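PDB 2QS8: Xaa-Pro Dipeptidase from Alteromonas macleodii, which probably acts as a magnesium-containing dipeptidase of the amidohydrolase superfamily, releasing a C-terminal residue from short peptides, and here holds methionine in its active site. Local coordinates for residues T143-T146 with H150-P153; P165-G170 with P175-A180; A180-R185 with V222-D227; E240-A245 with T257-E262. All blocks are in the same frame, centred on the assembly; numbering follows the deposited sequence.

Contact 1 of 4, residues T143-T146 with H150-P153; sequences TIAT and HADP. With MET (methionine), chain D.
In the wall of the methionine pocket, Ala151 is folded back against Thr143 and Ala145, a worked case of a ligand-facing residue carried by a neighbour that does the packing. Ala151 has the largest share of the contact, and its methyl is the part that meets both partners. Its CB meets Thr143 CG2 at 3.5 Å, methyl against methyl, and lies 3.9 Å from Ala145 CB. Thr143 offers carbon here because its hydroxyl lies beside the backbone N (chi1 -64°), which turns CG2 onto the alanine. Ala145 CB also rests 3.8 Å from Ala151 C and thus packs on the peptide link leading to Asp152. Thr196 of strand 192-196 adds to this packing.

In His150, one residue earlier, CG is anti to the backbone N (chi1 179°), and the ring extends to the ligand instead of to segment 143-146. The imidazole comes up obliquely to the ligand carboxylate, with His150 CE1 3.2 Å and His150 NE2 3.4 Å from OXT of the methionine. A hydrogen bond between ND1 and Ser203 OG and a stack with His235 probably fix its rotation. With an alanine here, the methionine carboxylate would probably lose its imidazole neighbour, while Ser203 and His235 would be left without their bonding and stacking mate.

Asp152 points its carboxylate elsewhere, to Gly148 N, Thr154 OG1 and a salt bridge with Lys187 of the second subunit. The chemistry is therefore divided: close-fitting methyl groups join the two segments, and the hydrogen bond and ring stack that hold the imidazole beside the ligand come from other parts of the chain.

Contact 2 of 4, residues P165-G170 with P175-A180; sequences PVPEQG and PYEVYA
With CG of Glu177 placed beside its own backbone N (chi1 -63°) and the chain extended from there (chi2 -160°), the glutamate is laid across the ring of Pro167. The two side chains cross obliquely, and the ring carbon CG does most of the touching. Pro167 CG stands 3.4 Å from Glu177 CD and 3.6 Å from Glu177 CG, so the proline meets the stem of the glutamate as well as its head. The same ring carbon is 3.7 Å from both Glu177 OE1 and Glu177 OE2, which places it above the carboxylate carbon and not at either oxygen. One helical turn on, Ala180 completes the seat, its CB 4.0 Å from Pro167 CB.

Pro167 opens a short 3-10 segment, 167-169, whose shape is held by its own bonds. Val166 is gripped twice by Gln169, through Val166 O with the backbone N and through Val166 N with the side-chain OE1, the latter at 3.0 Å from Val166 N to Gln169 OE1. Gly170 follows with a positive phi (98°) that suits a residue lacking a side chain. The loop then runs into strand 171-172, where Val172 packs on both Pro167 and Glu177, and on into helix 175-188.

Glu177 OE1 accepts a weak hydrogen bond from Asn173 N, close to the start of that helix. Across the interface itself the chemistry is that of shape: a rigid proline ring rests against the carbon stem of a glutamate and, through CB, an alanine methyl, and the carboxylate is joined to it by van der Waals contact alone.

Contact 3 of 4, residues A180-R185 with V222-D227; sequences AAVRQR and VSAAKD
Two helices on the outside of the TIM barrel, 175-188 and 215-227, meet here in a small, buried apolar contact in which Val182 is set against Ala224 and Ala225. The methyl of Ala224 nests against the fork of the valine: Ala224 CB is 3.9 Å from Val182 CG1, 4.0 Å from Val182 CB and 4.1 Å from Val182 CG2. Val182 CG1, anti to the backbone N (chi1 169°), also reaches the backbone, 3.9 Å from Ala225 N. Small alanines on one helix thus let a branched residue of the other come close to the main chain.

Beside this apolar core a water bridges the two helices. It accepts from Arg183 NH2 in the plane of the guanidinium and donates to Asp227 OD2, at 2.9 Å from each of those atoms, linking charges whose own nearest atoms, Arg183 NH2 and Asp227 OD2, stay 5.3 Å apart. Both also form salt bridges to the third subunit, Arg183 with its Glu217 and Asp227 with its Arg244.

On the barrel side, Val182 packs on Ile193 of strand 192-196 and is touched by Ile144, so helix 175-188 is seated on the strand that follows it, while helix 215-227 packs against its flank.

Contact 4 of 4, residues E240-A245 with T257-E262; sequences EGMKRA and TFMDLE
Lys243 lies at about a right angle to both Asp260 and Glu262, and its ammonium group closes a salt-bridge network between helix 239-248 and the start of helix 261-270. The two acids are met from different directions. Asp260 OD2 takes Lys243 NZ at 2.8 Å on its syn lone pair, whereas Glu262 OE2 takes Lys243 NZ at 2.9 Å from above the carboxylate plane, 58° out of it. A bend in the lysine chain (chi3 -72°) brings NZ between them, and Lys243 CD packs 3.7 Å from Glu262 CD.

Asp260 does two jobs. Its CG sits in the crowded position between the backbone N and the carbonyl carbon (chi1 57°), from which OD1 caps Ala263 N at the head of the helix while OD2 holds the lysine. A leucine in place of Lys243 would probably leave the carboxylates of Asp260 and Glu262 near one another without the cation they share.

Deeper in, the selenomethionines Met242 and Met259 pass at a slant. The extended chain of Met242 brings its selenium alongside the stem of the other, with Met242 SE 3.7 Å from both Met259 CB and Met259 CG. Met267 and Met264 of helix 261-270 pack on Met242 and Met259 respectively.

At the far end of segment 257-262 from the salt bridges, Thr257 OG1 is bonded to His237 ND1 of the methionine pocket. The two helices, packed inside and bridged by charges outside, with an N-cap where the second begins, are consistent with the packing of neighbouring outer helices round a TIM barrel.

All four contacts follow one another along the chain within the amidohydrolase barrel. Contacts 1, 2 and 3 form a connected cluster. Contact 2 lies about 11 Å from contact 1 and 10 Å from contact 3, centre to centre. Ala145 N meets Gly170 O in a probable hydrogen bond beside the pairing of strands 145-146 and 171-172, Ile144 packs on Ala181, and contacts 2 and 3 share Ala180 on helix 175-188. Contact 4 stands apart, its centre about 19 Å from that of contact 1. The cluster is linked to the methionine pocket directly, through His150 of contact 1, and contact 4 at second hand, through Thr257 bonded to His237. Contacts 2 and 3 also meet the third subunit.

Contact 1 of 4, residues T143-T146 with H150-P153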
loop_
_atom_site.group_PDB
_atom_site.type_symbol
_atom_site.label_atom_id
_atom_site.label_comp_id
_atom_site.label_asym_id
_atom_site.label_seq_id
_atom_site.Cartn_x
_atom_site.Cartn_y
_atom_site.Cartn_z
ATOM N N THR A 143 7.187 18.795 7.877
ATOM C CA THR A 143 8.036 18.535 6.711
ATOM C C THR A 143 7.867 17.055 6.365
ATOM O O THR A 143 7.847 16.211 7.248
ATOM C CB THR A 143 9.538 18.789 7.024
ATOM O OG1 THR A 143 9.736 20.175 7.334
ATOM C CG2 THR A 143 10.402 18.408 5.824
ATOM N N ILE A 144 7.741 16.742 5.083
ATOM C CA ILE A 144 7.555 15.360 4.687
ATOM C C ILE A 144 8.878 14.685 4.351
ATOM O O ILE A 144 9.720 15.251 3.657
ATOM C CB ILE A 144 6.603 15.247 3.494
ATOM C CG1 ILE A 144 5.241 15.836 3.864
ATOM C CG2 ILE A 144 6.474 13.780 3.075
ATOM C CD1 ILE A 144 4.218 15.803 2.725
ATOM N N ALA A 145 9.036 13.464 4.850
ATOM C CA ALA A 145 10.247 12.695 4.638
ATOM C C ALA A 145 9.950 11.214 4.438
ATOM O O ALA A 145 8.829 10.746 4.668
ATOM C CB ALA A 145 11.181 12.860 5.845
ATOM N N THR A 146 10.975 10.485 4.000
ATOM C CA THR A 146 10.872 9.045 3.832
ATOM C C THR A 146 11.498 8.413 5.080
ATOM O O THR A 146 12.228 9.075 5.811
ATOM C CB THR A 146 11.617 8.563 2.580
ATOM O OG1 THR A 146 12.952 9.073 2.572
ATOM C CG2 THR A 146 10.888 9.036 1.349
ATOM N N HIS A 150 15.918 12.948 6.760
ATOM C CA HIS A 150 16.288 14.108 7.561
ATOM C C HIS A 150 15.171 14.640 8.445
ATOM O O HIS A 150 15.424 15.078 9.569
ATOM C CB HIS A 150 16.812 15.226 6.653
ATOM C CG HIS A 150 17.206 16.470 7.389
ATOM N ND1 HIS A 150 18.172 16.480 8.375
ATOM C CD2 HIS A 150 16.758 17.742 7.285
ATOM C CE1 HIS A 150 18.299 17.710 8.845
ATOM N NE2 HIS A 150 17.455 18.496 8.201
ATOM N N ALA A 151 13.937 14.588 7.958
ATOM C CA ALA A 151 12.827 15.100 8.743
ATOM C C ALA A 151 11.946 14.031 9.401
ATOM O O ALA A 151 10.814 14.307 9.786
ATOM C CB ALA A 151 11.980 16.039 7.888
ATOM N N ASP A 152 12.461 12.812 9.527
ATOM C CA ASP A 152 11.706 11.753 10.186
ATOM C C ASP A 152 11.801 12.098 11.675
ATOM O O ASP A 152 12.882 12.057 12.270
ATOM C CB ASP A 152 12.347 10.387 9.923
ATOM C CG ASP A 152 11.579 9.236 10.579
ATOM O OD1 ASP A 152 10.903 9.473 11.602
ATOM O OD2 ASP A 152 11.669 8.093 10.077
ATOM N N PRO A 153 10.668 12.436 12.302
ATOM C CA PRO A 153 10.705 12.789 13.721
ATOM C C PRO A 153 11.015 11.653 14.697
ATOM O O PRO A 153 11.104 11.895 15.899
ATOM C CB PRO A 153 9.323 13.388 13.953
ATOM C CG PRO A 153 8.468 12.518 13.115
ATOM C CD PRO A 153 9.279 12.398 11.814
HETATM N N MET D . 18.756 22.659 8.884
HETATM C CA MET D . 19.787 22.285 7.871
HETATM C C MET D . 20.259 20.844 8.045
HETATM O O MET D . 20.756 20.269 7.055
HETATM C CB MET D . 20.988 23.222 7.986
HETATM C CG MET D . 22.050 22.957 6.955
HETATM S SD MET D . 23.295 24.198 6.999
HETATM C CE MET D . 22.371 25.572 6.373
HETATM O OXT MET D . 20.132 20.316 9.172
#

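Contact 2 of 4, residues P165-G170 with P175-A180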
loop_
_atom_site.group_PDB
_atom_site.type_symbol
_atom_site.label_atom_id
_atom_site.label_comp_id
_atom_site.label_asym_id
_atom_site.label_seq_id
_atom_site.Cartn_x
_atom_site.Cartn_y
_atom_site.Cartn_z
ATOM N N PRO A 165 6.246 5.566 12.087
ATOM C CA PRO A 165 5.346 6.625 11.621
ATOM C C PRO A 165 4.509 6.225 10.418
ATOM O O PRO A 165 4.919 5.386 9.615
ATOM C CB PRO A 165 6.296 7.767 11.274
ATOM C CG PRO A 165 7.559 7.439 12.033
ATOM C CD PRO A 165 7.651 5.963 11.901
ATOM N N VAL A 166 3.334 6.826 10.296
ATOM C CA VAL A 166 2.471 6.552 9.153
ATOM C C VAL A 166 2.554 7.758 8.217
ATOM O O VAL A 166 3.012 8.827 8.620
ATOM C CB VAL A 166 1.009 6.282 9.591
ATOM C CG1 VAL A 166 0.963 5.004 10.418
ATOM C CG2 VAL A 166 0.448 7.463 10.365
ATOM N N PRO A 167 2.124 7.600 6.956
ATOM C CA PRO A 167 2.173 8.696 5.981
ATOM C C PRO A 167 1.613 10.031 6.473
ATOM O O PRO A 167 2.202 11.077 6.237
ATOM C CB PRO A 167 1.388 8.139 4.792
ATOM C CG PRO A 167 1.651 6.657 4.884
ATOM C CD PRO A 167 1.486 6.409 6.365
ATOM N N GLU A 168 0.479 9.986 7.164
ATOM C CA GLU A 168 -0.151 11.195 7.670
ATOM C C GLU A 168 0.745 11.939 8.658
ATOM O O GLU A 168 0.576 13.128 8.862
ATOM C CB GLU A 168 -1.507 10.868 8.316
ATOM C CG GLU A 168 -2.599 10.426 7.339
ATOM C CD GLU A 168 -2.626 8.926 7.080
ATOM O OE1 GLU A 168 -1.609 8.233 7.333
ATOM O OE2 GLU A 168 -3.673 8.433 6.606
ATOM N N GLN A 169 1.698 11.246 9.267
ATOM C CA GLN A 169 2.589 11.896 10.212
ATOM C C GLN A 169 3.799 12.521 9.503
ATOM O O GLN A 169 4.686 13.068 10.151
ATOM C CB GLN A 169 3.063 10.895 11.277
ATOM C CG GLN A 169 1.958 10.421 12.178
ATOM C CD GLN A 169 2.415 9.370 13.177
ATOM O OE1 GLN A 169 3.111 8.419 12.826
ATOM N NE2 GLN A 169 2.006 9.534 14.434
ATOM N N GLY A 170 3.842 12.423 8.175
ATOM C CA GLY A 170 4.956 12.999 7.445
ATOM C C GLY A 170 6.108 12.086 7.030
ATOM O O GLY A 170 7.125 12.577 6.541
ATOM N N PRO A 175 4.658 6.655 -4.075
ATOM C CA PRO A 175 3.810 7.777 -4.494
ATOM C C PRO A 175 2.442 7.901 -3.823
ATOM O O PRO A 175 1.933 9.010 -3.652
ATOM C CB PRO A 175 3.696 7.573 -6.004
ATOM C CG PRO A 175 3.722 6.083 -6.133
ATOM C CD PRO A 175 4.799 5.663 -5.159
ATOM N N TYR A 176 1.832 6.776 -3.453
ATOM C CA TYR A 176 0.525 6.843 -2.819
ATOM C C TYR A 176 0.637 7.377 -1.393
ATOM O O TYR A 176 -0.188 8.190 -0.962
ATOM C CB TYR A 176 -0.159 5.469 -2.868
ATOM C CG TYR A 176 -0.220 4.950 -4.282
ATOM C CD1 TYR A 176 0.294 3.692 -4.617
ATOM C CD2 TYR A 176 -0.719 5.758 -5.308
ATOM C CE1 TYR A 176 0.321 3.257 -5.950
ATOM C CE2 TYR A 176 -0.697 5.336 -6.630
ATOM C CZ TYR A 176 -0.176 4.087 -6.949
ATOM O OH TYR A 176 -0.153 3.684 -8.268
ATOM N N GLU A 177 1.658 6.940 -0.660
ATOM C CA GLU A 177 1.834 7.442 0.697
ATOM C C GLU A 177 2.196 8.927 0.605
ATOM O O GLU A 177 1.869 9.695 1.497
ATOM C CB GLU A 177 2.923 6.669 1.460
ATOM C CG GLU A 177 2.610 5.205 1.678
ATOM C CD GLU A 177 3.406 4.568 2.816
ATOM O OE1 GLU A 177 4.510 5.062 3.160
ATOM O OE2 GLU A 177 2.926 3.549 3.365
ATOM N N VAL A 178 2.865 9.326 -0.479
ATOM C CA VAL A 178 3.216 10.730 -0.662
ATOM C C VAL A 178 1.940 11.575 -0.713
ATOM O O VAL A 178 1.855 12.600 -0.037
ATOM C CB VAL A 178 4.026 10.975 -1.956
ATOM C CG1 VAL A 178 3.941 12.459 -2.382
ATOM C CG2 VAL A 178 5.473 10.627 -1.722
ATOM N N TYR A 179 0.954 11.138 -1.503
ATOM C CA TYR A 179 -0.303 11.871 -1.623
ATOM C C TYR A 179 -1.025 11.963 -0.273
ATOM O O TYR A 179 -1.588 13.002 0.066
ATOM C CB TYR A 179 -1.229 11.216 -2.663
ATOM C CG TYR A 179 -1.118 11.804 -4.056
ATOM C CD1 TYR A 179 -0.090 11.419 -4.920
ATOM C CD2 TYR A 179 -2.050 12.746 -4.514
ATOM C CE1 TYR A 179 0.006 11.952 -6.205
ATOM C CE2 TYR A 179 -1.963 13.288 -5.801
ATOM C CZ TYR A 179 -0.936 12.888 -6.636
ATOM O OH TYR A 179 -0.857 13.428 -7.895
ATOM N N ALA A 180 -1.011 10.874 0.486
ATOM C CA ALA A 180 -1.652 10.866 1.786
ATOM C C ALA A 180 -1.003 11.939 2.641
ATOM O O ALA A 180 -1.694 12.708 3.305
ATOM C CB ALA A 180 -1.500 9.500 2.454
#

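Contact 3 of 4, residues A180-R185 with V222-D227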
loop_
_atom_site.group_PDB
_atom_site.type_symbol
_atom_site.label_atom_id
_atom_site.label_comp_id
_atom_site.label_asym_id
_atom_site.label_seq_id
_atom_site.Cartn_x
_atom_site.Cartn_y
_atom_site.Cartn_z
ATOM N N ALA A 180 -1.011 10.874 0.486
ATOM C CA ALA A 180 -1.652 10.866 1.786
ATOM C C ALA A 180 -1.003 11.939 2.641
ATOM O O ALA A 180 -1.694 12.708 3.305
ATOM C CB ALA A 180 -1.500 9.500 2.454
ATOM N N ALA A 181 0.325 11.998 2.609
ATOM C CA ALA A 181 1.080 12.977 3.392
ATOM C C ALA A 181 0.846 14.431 2.946
ATOM O O ALA A 181 0.749 15.332 3.783
ATOM C CB ALA A 181 2.575 12.647 3.344
ATOM N N VAL A 182 0.780 14.664 1.641
ATOM C CA VAL A 182 0.546 16.008 1.139
ATOM C C VAL A 182 -0.875 16.432 1.516
ATOM O O VAL A 182 -1.090 17.526 2.010
ATOM C CB VAL A 182 0.721 16.078 -0.395
ATOM C CG1 VAL A 182 0.223 17.411 -0.931
ATOM C CG2 VAL A 182 2.183 15.893 -0.746
ATOM N N ARG A 183 -1.840 15.553 1.284
ATOM C CA ARG A 183 -3.216 15.849 1.627
ATOM C C ARG A 183 -3.397 16.083 3.132
ATOM O O ARG A 183 -4.226 16.906 3.532
ATOM C CB ARG A 183 -4.131 14.731 1.125
ATOM C CG ARG A 183 -4.354 14.791 -0.397
ATOM C CD ARG A 183 -5.051 13.552 -0.945
ATOM N NE ARG A 183 -5.353 13.668 -2.369
ATOM C CZ ARG A 183 -5.398 12.635 -3.208
ATOM N NH1 ARG A 183 -5.159 11.402 -2.770
ATOM N NH2 ARG A 183 -5.674 12.825 -4.482
ATOM N N GLN A 184 -2.612 15.385 3.962
ATOM C CA GLN A 184 -2.705 15.571 5.409
ATOM C C GLN A 184 -2.282 16.990 5.785
ATOM O O GLN A 184 -2.845 17.595 6.695
ATOM C CB GLN A 184 -1.807 14.575 6.155
ATOM C CG GLN A 184 -1.939 14.648 7.664
ATOM C CD GLN A 184 -3.352 14.339 8.127
ATOM O OE1 GLN A 184 -4.007 13.443 7.594
ATOM N NE2 GLN A 184 -3.825 15.075 9.131
ATOM N N ARG A 185 -1.280 17.515 5.086
ATOM C CA ARG A 185 -0.828 18.871 5.371
ATOM C C ARG A 185 -1.936 19.851 4.973
ATOM O O ARG A 185 -2.150 20.856 5.642
ATOM C CB ARG A 185 0.482 19.162 4.633
ATOM C CG ARG A 185 1.698 19.251 5.562
ATOM C CD ARG A 185 1.524 18.415 6.837
ATOM N NE ARG A 185 1.809 17.012 6.607
ATOM C CZ ARG A 185 1.520 16.028 7.447
ATOM N NH1 ARG A 185 0.921 16.263 8.602
ATOM N NH2 ARG A 185 1.840 14.788 7.112
ATOM N N VAL A 222 4.937 17.007 -6.238
ATOM C CA VAL A 222 4.560 18.136 -7.078
ATOM C C VAL A 222 3.139 17.995 -7.619
ATOM O O VAL A 222 2.321 18.899 -7.468
ATOM C CB VAL A 222 5.541 18.298 -8.264
ATOM C CG1 VAL A 222 5.063 19.406 -9.191
ATOM C CG2 VAL A 222 6.945 18.612 -7.741
ATOM N N SER A 223 2.834 16.860 -8.233
ATOM C CA SER A 223 1.496 16.690 -8.792
ATOM C C SER A 223 0.419 16.769 -7.716
ATOM O O SER A 223 -0.652 17.312 -7.957
ATOM C CB SER A 223 1.387 15.370 -9.560
ATOM O OG SER A 223 1.507 14.252 -8.698
ATOM N N ALA A 224 0.710 16.241 -6.526
ATOM C CA ALA A 224 -0.254 16.281 -5.433
ATOM C C ALA A 224 -0.423 17.714 -4.938
ATOM O O ALA A 224 -1.542 18.185 -4.788
ATOM C CB ALA A 224 0.195 15.385 -4.298
ATOM N N ALA A 225 0.687 18.402 -4.696
ATOM C CA ALA A 225 0.645 19.791 -4.222
ATOM C C ALA A 225 -0.035 20.720 -5.230
ATOM O O ALA A 225 -0.741 21.650 -4.844
ATOM C CB ALA A 225 2.049 20.293 -3.939
ATOM N N LYS A 226 0.183 20.465 -6.517
ATOM C CA LYS A 226 -0.420 21.281 -7.560
ATOM C C LYS A 226 -1.951 21.196 -7.475
ATOM O O LYS A 226 -2.644 22.206 -7.581
ATOM C CB LYS A 226 0.067 20.819 -8.934
ATOM C CG LYS A 226 -0.447 21.667 -10.084
ATOM C CD LYS A 226 -0.019 21.112 -11.442
ATOM C CE LYS A 226 -0.641 21.912 -12.586
ATOM N NZ LYS A 226 -0.183 21.455 -13.937
ATOM N N ASP A 227 -2.471 19.990 -7.269
ATOM C CA ASP A 227 -3.920 19.813 -7.155
ATOM C C ASP A 227 -4.490 20.591 -5.972
ATOM O O ASP A 227 -5.671 20.913 -5.952
ATOM C CB ASP A 227 -4.288 18.332 -6.993
ATOM C CG ASP A 227 -4.217 17.554 -8.306
ATOM O OD1 ASP A 227 -4.004 18.168 -9.380
ATOM O OD2 ASP A 227 -4.386 16.317 -8.250
HETATM O O HOH W 1 -6.015 15.266 -6.095
#

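Contact 4 of 4, residues E240-A245 with T257-E262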
loop_
_atom_site.group_PDB
_atom_site.type_symbol
_atom_site.label_atom_id
_atom_site.label_comp_id
_atom_site.label_asym_id
_atom_site.label_seq_id
_atom_site.Cartn_x
_atom_site.Cartn_y
_atom_site.Cartn_z
ATOM N N GLU A 240 22.257 15.047 -6.448
ATOM C CA GLU A 240 21.300 14.124 -7.040
ATOM C C GLU A 240 19.850 14.279 -6.567
ATOM O O GLU A 240 18.930 14.321 -7.385
ATOM C CB GLU A 240 21.735 12.673 -6.837
ATOM C CG GLU A 240 20.721 11.695 -7.409
ATOM C CD GLU A 240 21.348 10.438 -7.970
ATOM O OE1 GLU A 240 21.927 9.644 -7.192
ATOM O OE2 GLU A 240 21.258 10.243 -9.204
ATOM N N GLY A 241 19.635 14.349 -5.261
ATOM C CA GLY A 241 18.283 14.505 -4.774
ATOM C C GLY A 241 17.761 15.837 -5.252
ATOM O O GLY A 241 16.615 15.953 -5.688
HETATM N N MSE A 242 18.626 16.843 -5.179
HETATM C CA MSE A 242 18.285 18.195 -5.595
HETATM C C MSE A 242 17.744 18.225 -7.029
HETATM O O MSE A 242 16.697 18.810 -7.287
HETATM C CB MSE A 242 19.527 19.082 -5.479
HETATM C CG MSE A 242 19.285 20.552 -5.728
HETATM SE SE MSE A 242 20.941 21.618 -5.540
HETATM C CE MSE A 242 20.254 23.437 -5.690
ATOM N N LYS A 243 18.450 17.574 -7.950
ATOM C CA LYS A 243 18.023 17.543 -9.354
ATOM C C LYS A 243 16.713 16.780 -9.598
ATOM O O LYS A 243 15.932 17.135 -10.489
ATOM C CB LYS A 243 19.156 16.989 -10.223
ATOM C CG LYS A 243 20.351 17.943 -10.264
ATOM C CD LYS A 243 21.467 17.504 -11.186
ATOM C CE LYS A 243 22.227 16.325 -10.637
ATOM N NZ LYS A 243 23.585 16.244 -11.242
ATOM N N ARG A 244 16.455 15.742 -8.807
ATOM C CA ARG A 244 15.210 14.996 -8.967
ATOM C C ARG A 244 14.059 15.958 -8.666
ATOM O O ARG A 244 13.015 15.914 -9.309
ATOM C CB ARG A 244 15.157 13.800 -8.007
ATOM C CG ARG A 244 16.221 12.747 -8.257
ATOM C CD ARG A 244 16.047 11.508 -7.374
ATOM N NE ARG A 244 17.090 10.517 -7.637
ATOM C CZ ARG A 244 17.237 9.368 -6.973
ATOM N NH1 ARG A 244 16.410 9.041 -5.984
ATOM N NH2 ARG A 244 18.211 8.533 -7.309
ATOM N N ALA A 245 14.281 16.837 -7.694
ATOM C CA ALA A 245 13.276 17.809 -7.285
ATOM C C ALA A 245 13.144 18.967 -8.275
ATOM O O ALA A 245 12.036 19.413 -8.559
ATOM C CB ALA A 245 13.600 18.344 -5.886
ATOM N N THR A 257 23.586 23.067 -0.844
ATOM C CA THR A 257 25.012 23.021 -0.562
ATOM C C THR A 257 25.941 22.488 -1.650
ATOM O O THR A 257 26.931 23.132 -1.973
ATOM C CB THR A 257 25.259 22.236 0.743
ATOM O OG1 THR A 257 24.471 22.817 1.786
ATOM C CG2 THR A 257 26.735 22.264 1.134
ATOM N N PHE A 258 25.641 21.325 -2.212
ATOM C CA PHE A 258 26.510 20.753 -3.239
ATOM C C PHE A 258 25.914 20.861 -4.639
ATOM O O PHE A 258 26.074 19.979 -5.492
ATOM C CB PHE A 258 26.836 19.307 -2.881
ATOM C CG PHE A 258 27.407 19.156 -1.500
ATOM C CD1 PHE A 258 28.654 19.696 -1.183
ATOM C CD2 PHE A 258 26.677 18.523 -0.500
ATOM C CE1 PHE A 258 29.155 19.611 0.110
ATOM C CE2 PHE A 258 27.166 18.436 0.788
ATOM C CZ PHE A 258 28.406 18.978 1.099
HETATM N N MSE A 259 25.227 21.971 -4.860
HETATM C CA MSE A 259 24.608 22.250 -6.138
HETATM C C MSE A 259 25.687 22.224 -7.221
HETATM O O MSE A 259 26.725 22.863 -7.065
HETATM C CB MSE A 259 23.985 23.626 -6.073
HETATM C CG MSE A 259 23.194 23.990 -7.280
HETATM SE SE MSE A 259 22.770 25.871 -7.060
HETATM C CE MSE A 259 21.736 25.921 -5.369
ATOM N N ASP A 260 25.462 21.483 -8.303
ATOM C CA ASP A 260 26.458 21.423 -9.380
ATOM C C ASP A 260 26.056 22.254 -10.600
ATOM O O ASP A 260 24.995 22.872 -10.607
ATOM C CB ASP A 260 26.735 19.965 -9.798
ATOM C CG ASP A 260 25.492 19.224 -10.225
ATOM O OD1 ASP A 260 24.449 19.864 -10.438
ATOM O OD2 ASP A 260 25.565 17.988 -10.358
ATOM N N LEU A 261 26.907 22.286 -11.623
ATOM C CA LEU A 261 26.623 23.060 -12.832
ATOM C C LEU A 261 25.304 22.644 -13.479
ATOM O O LEU A 261 24.504 23.490 -13.877
ATOM C CB LEU A 261 27.766 22.913 -13.851
ATOM C CG LEU A 261 27.585 23.626 -15.201
ATOM C CD1 LEU A 261 27.383 25.120 -14.979
ATOM C CD2 LEU A 261 28.803 23.380 -16.089
ATOM N N GLU A 262 25.077 21.339 -13.577
ATOM C CA GLU A 262 23.850 20.835 -14.177
ATOM C C GLU A 262 22.604 21.276 -13.402
ATOM O O GLU A 262 21.595 21.665 -13.994
ATOM C CB GLU A 262 23.875 19.312 -14.243
ATOM C CG GLU A 262 22.621 18.734 -14.861
ATOM C CD GLU A 262 22.527 17.231 -14.707
ATOM O OE1 GLU A 262 21.496 16.671 -15.136
ATOM O OE2 GLU A 262 23.473 16.615 -14.160
#